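ComZ (PDB 6QVI) is a competence-associated pilin that probably sits at the tip of a pilus and acts as a receptor for DNA during natural transformation. Local coordinates at residues Leu25-Lys29 / Leu77-Glu81; Gln34-Arg39 / Gly58-Arg63. All blocks are in the same frame, centred on the assembly; numbering follows the deposited sequence.

Contact 1 (Leu25-Lys29 / Leu77-Glu81)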
# COMPACT_ATOMS: atom_id res chain seq x y z
N LEU A 25 -4.81 12.49 32.48
CA LEU A 25 -4.65 11.19 31.85
C LEU A 25 -5.68 10.95 30.77
O LEU A 25 -5.34 10.48 29.69
CB LEU A 25 -4.75 10.08 32.87
CG LEU A 25 -4.34 8.77 32.21
CD1 LEU A 25 -2.84 8.65 32.19
CD2 LEU A 25 -4.95 7.60 32.93
N GLN A 26 -6.94 11.30 31.03
CA GLN A 26 -7.94 10.92 30.05
C GLN A 26 -7.98 11.88 28.88
O GLN A 26 -8.33 11.47 27.77
CB GLN A 26 -9.33 10.76 30.71
CG GLN A 26 -9.28 9.83 31.95
CD GLN A 26 -9.54 8.34 31.62
OE1 GLN A 26 -10.29 8.01 30.71
NE2 GLN A 26 -8.88 7.45 32.37
N LYS A 27 -7.51 13.11 29.08
CA LYS A 27 -7.39 14.02 27.95
C LYS A 27 -6.36 13.52 26.97
O LYS A 27 -6.63 13.39 25.76
CB LYS A 27 -6.99 15.41 28.44
CG LYS A 27 -7.22 16.52 27.47
CD LYS A 27 -6.08 17.52 27.58
CE LYS A 27 -6.26 18.68 26.63
NZ LYS A 27 -5.08 19.58 26.77
N TYR A 28 -5.17 13.19 27.47
CA TYR A 28 -4.09 12.81 26.58
C TYR A 28 -4.10 11.33 26.22
O TYR A 28 -3.41 10.95 25.28
CB TYR A 28 -2.75 13.22 27.19
CG TYR A 28 -2.58 14.70 27.11
CD1 TYR A 28 -2.94 15.55 28.17
CD2 TYR A 28 -2.11 15.28 25.94
CE1 TYR A 28 -2.79 16.95 28.07
CE2 TYR A 28 -1.94 16.66 25.83
CZ TYR A 28 -2.29 17.49 26.90
OH TYR A 28 -2.13 18.85 26.75
N LYS A 29 -4.90 10.50 26.90
CA LYS A 29 -5.19 9.18 26.37
C LYS A 29 -6.06 9.29 25.13
O LYS A 29 -5.88 8.53 24.17
CB LYS A 29 -5.88 8.31 27.43
CG LYS A 29 -6.47 6.96 26.94
CD LYS A 29 -6.77 6.01 28.12
CE LYS A 29 -8.22 6.14 28.65
NZ LYS A 29 -9.24 5.26 28.00
N LEU A 77 3.85 16.37 27.29
CA LEU A 77 2.65 16.83 26.59
C LEU A 77 1.95 18.00 27.25
O LEU A 77 1.19 18.69 26.57
CB LEU A 77 1.62 15.72 26.47
CG LEU A 77 2.10 14.38 25.98
CD1 LEU A 77 0.94 13.40 26.17
CD2 LEU A 77 2.56 14.51 24.55
N ALA A 78 2.15 18.24 28.56
CA ALA A 78 1.50 19.38 29.22
C ALA A 78 2.14 19.66 30.57
O ALA A 78 2.28 18.76 31.40
CB ALA A 78 -0.01 19.14 29.42
N GLN A 79 2.57 20.89 30.75
CA GLN A 79 3.22 21.29 31.97
C GLN A 79 2.37 22.32 32.63
O GLN A 79 2.06 23.31 32.03
CB GLN A 79 4.57 21.85 31.68
CG GLN A 79 5.39 22.11 32.90
CD GLN A 79 6.80 21.63 32.74
OE1 GLN A 79 7.74 22.35 33.00
NE2 GLN A 79 6.95 20.40 32.33
N ASN A 80 1.92 22.05 33.84
CA ASN A 80 1.08 22.93 34.63
C ASN A 80 -0.22 23.36 34.00
O ASN A 80 -0.72 24.40 34.29
CB ASN A 80 1.88 24.10 35.14
CG ASN A 80 3.00 23.67 36.02
OD1 ASN A 80 2.82 22.87 36.90
ND2 ASN A 80 4.17 24.16 35.77
N GLU A 81 -0.81 22.51 33.19
CA GLU A 81 -2.05 22.86 32.57
C GLU A 81 -3.09 22.87 33.64
O GLU A 81 -3.09 22.00 34.46
CB GLU A 81 -2.37 21.81 31.53
CG GLU A 81 -3.66 21.99 30.79
CD GLU A 81 -3.57 21.49 29.37
OE1 GLU A 81 -2.48 21.59 28.77
OE2 GLU A 81 -4.57 21.02 28.83
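The Y28 ring carries L77 over one of its faces: L77 CB stands 4.1 Å from the ring centroid, a CH-pi contact, and L77 CD1 rests against Y28 CD2 at 3.6 Å, the two side chains sliding past one another in opposite directions. A78 approaches the phenol end obliquely, its CB 3.8 Å from Y28 CZ. With CG anti to the carbonyl carbon (chi1 -73°), Y28 sends its ring off the helix toward the chain at L77 and A78. Beside it K27 and E81 approach from opposite directions, NZ reaching the carboxylate on the OE2 side. K27 NZ forms a salt bridge with E81 OE2 at 2.6 Å, taking the syn lone pair of that oxygen, and also donates to Y28 OH at 3.0 Å. A weak hydrogen bond of 3.4 Å from Y28 OH to E81 OE1 completes a small polar cluster beside the apolar packing of Y28 on L77 and A78. A leucine in place of Y28 would probably leave K27 NZ without its second acceptor and E81 OE1 without its hydroxyl neighbour, and would take the aromatic face away from L77. Helix 12-40 here lies against the antiparallel sheet of the pseudopilin-like domain. L77 and A78 form a classic bulge opposite A96 of strand 90-100, N80 and E81 a G1 bulge opposite Y94, and L110 of strand 107-115 touches both Y28 and L77.

Contact 2 (Gln34-Arg39 / Gly58-Arg63)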
# COMPACT_ATOMS: atom_id res chain seq x y z
N GLN A 34 -5.80 9.50 19.30
CA GLN A 34 -6.03 10.22 18.06
C GLN A 34 -4.76 10.29 17.23
O GLN A 34 -4.81 10.26 16.00
CB GLN A 34 -6.56 11.63 18.33
CG GLN A 34 -7.10 12.21 17.04
CD GLN A 34 -7.15 13.71 17.02
OE1 GLN A 34 -6.12 14.36 16.78
NE2 GLN A 34 -8.33 14.27 17.20
N GLN A 35 -3.60 10.32 17.89
CA GLN A 35 -2.35 10.17 17.18
C GLN A 35 -2.24 8.77 16.58
O GLN A 35 -1.57 8.59 15.56
CB GLN A 35 -1.19 10.45 18.13
CG GLN A 35 -0.96 11.94 18.36
CD GLN A 35 -0.10 12.54 17.27
OE1 GLN A 35 0.97 12.02 16.96
NE2 GLN A 35 -0.58 13.61 16.64
N TYR A 36 -2.92 7.78 17.19
CA TYR A 36 -2.92 6.43 16.64
C TYR A 36 -3.83 6.30 15.42
O TYR A 36 -3.51 5.56 14.49
CB TYR A 36 -3.35 5.43 17.72
CG TYR A 36 -3.97 4.17 17.13
CD1 TYR A 36 -5.35 4.01 17.05
CD2 TYR A 36 -3.16 3.13 16.64
CE1 TYR A 36 -5.90 2.88 16.51
CE2 TYR A 36 -3.71 1.98 16.10
CZ TYR A 36 -5.09 1.86 16.04
OH TYR A 36 -5.66 0.72 15.51
N VAL A 37 -4.96 7.00 15.41
CA VAL A 37 -5.84 6.96 14.24
C VAL A 37 -5.31 7.83 13.13
O VAL A 37 -5.63 7.61 11.96
CB VAL A 37 -7.29 7.36 14.58
CG1 VAL A 37 -7.76 6.72 15.89
CG2 VAL A 37 -7.44 8.89 14.61
N TRP A 38 -4.53 8.87 13.44
CA TRP A 38 -4.04 9.67 12.34
C TRP A 38 -3.01 8.92 11.51
O TRP A 38 -2.88 9.18 10.30
CB TRP A 38 -3.46 11.00 12.82
CG TRP A 38 -3.18 11.90 11.65
CD1 TRP A 38 -4.10 12.41 10.76
CD2 TRP A 38 -1.90 12.36 11.20
NE1 TRP A 38 -3.47 13.15 9.79
CE2 TRP A 38 -2.12 13.14 10.04
CE3 TRP A 38 -0.59 12.18 11.67
CZ2 TRP A 38 -1.07 13.75 9.34
CZ3 TRP A 38 0.44 12.79 10.98
CH2 TRP A 38 0.20 13.57 9.82
N ARG A 39 -2.33 7.94 12.11
CA ARG A 39 -1.39 7.10 11.39
C ARG A 39 -2.03 5.88 10.78
O ARG A 39 -1.42 5.28 9.88
CB ARG A 39 -0.29 6.66 12.35
CG ARG A 39 0.78 7.68 12.55
CD ARG A 39 1.65 7.31 13.70
NE ARG A 39 2.76 8.24 13.82
CZ ARG A 39 2.69 9.44 14.41
NH1 ARG A 39 1.53 9.86 14.91
NH2 ARG A 39 3.77 10.20 14.46
N GLY A 58 8.31 9.72 17.76
CA GLY A 58 7.78 11.00 18.15
C GLY A 58 6.32 11.12 17.78
O GLY A 58 5.71 10.22 17.21
N LEU A 59 5.77 12.27 18.12
CA LEU A 59 4.39 12.57 17.81
C LEU A 59 4.32 13.74 16.86
O LEU A 59 5.18 14.63 16.88
CB LEU A 59 3.58 12.91 19.07
CG LEU A 59 3.63 11.91 20.21
CD1 LEU A 59 2.59 12.30 21.25
CD2 LEU A 59 3.37 10.53 19.69
N ASP A 60 3.26 13.75 16.07
CA ASP A 60 2.96 14.83 15.15
C ASP A 60 1.83 15.60 15.81
O ASP A 60 0.66 15.49 15.43
CB ASP A 60 2.56 14.27 13.78
CG ASP A 60 2.42 15.36 12.73
OD1 ASP A 60 2.27 15.02 11.54
OD2 ASP A 60 2.48 16.55 13.10
N LEU A 61 2.20 16.40 16.81
CA LEU A 61 1.21 17.11 17.60
C LEU A 61 0.49 18.13 16.74
O LEU A 61 -0.71 18.36 16.91
CB LEU A 61 1.89 17.82 18.76
CG LEU A 61 2.61 16.83 19.66
CD1 LEU A 61 3.32 17.55 20.73
CD2 LEU A 61 1.54 15.97 20.32
N ASP A 62 1.22 18.77 15.83
CA ASP A 62 0.54 19.61 14.87
C ASP A 62 -0.46 18.83 14.03
O ASP A 62 -1.56 19.32 13.76
CB ASP A 62 1.53 20.29 13.95
CG ASP A 62 0.82 21.16 12.96
OD1 ASP A 62 0.25 20.63 11.99
OD2 ASP A 62 0.89 22.40 13.14
N ARG A 63 -0.05 17.65 13.53
CA ARG A 63 -0.68 16.97 12.38
C ARG A 63 -0.39 17.71 11.07
O ARG A 63 -1.30 18.03 10.30
CB ARG A 63 -2.19 16.73 12.56
CG ARG A 63 -2.56 15.34 13.14
CD ARG A 63 -3.85 15.37 14.01
NE ARG A 63 -4.35 14.02 14.31
CZ ARG A 63 -5.53 13.55 13.92
NH1 ARG A 63 -6.35 14.32 13.21
NH2 ARG A 63 -5.90 12.31 14.22
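R63 lies between Q34 and W38, its guanidinium covered by Q34 OE1 on one face and by W38 CD1 on the other. The Q34 side chain crosses it at about a right angle, amide and guanidinium planes 40° apart; OE1 sits above the group's centre, 3.0 Å from R63 CZ, too badly angled for a hydrogen bond. The bond goes instead to the backbone: R63 NH2 donates to Q34 O at 2.9 Å from above that carbonyl's plane, and W38 N reaches the oxygen from the plane's other face. W38, its CG anti to the backbone N (chi1 -170°), slides along R63 in the reverse direction, and R63 CG lies over the indole, 3.7 Å from the centroid of the five-membered ring. The D60 carboxylate plane stands steeply to the indole. A bend at chi2 (-84°) brings the Q35 amide to the D60 backbone in two bonds that are not coplanar: Q35 NE2 donates to D60 O at 2.6 Å from above the D60 carbonyl plane, and Q35 OE1 accepts from D60 N at 3.0 Å. R39 NH1 reaches Q35 OE1 from the other face of the amide, and the three bonds fix which way round this buried group sits. The loop after helix 12-40 thus folds back on that helix, with D60 OD1 and OD2 accepting from G65 N and D64 N. Each hydrogen bond across the contact joins a side chain to a backbone group; the charge of R63 is likely to be eased by Q34 O, and that of R39 by Q35 OE1 and T53 O, to which its NE bonds.

How the contacts relate
Contacts 1 and 2 lie about 15 Å apart, centre to centre, along helix 12-40, which supplies one segment to each. In sequence, contact 2 is nested inside the loop closed by contact 1: the chain leaves the helix, returns against its end at 58-63, then runs on to meet an earlier part of it at 77-81. The two meet directly where L77 CD2 packs on L59 CD1 at 4.0 Å. Contact 1 ties the helix to the edge of the antiparallel sheet, whereas contact 2 ties it to the loop leading there. Both are structural packing within the pseudopilin-like domain, separate from the beta-solenoid domain.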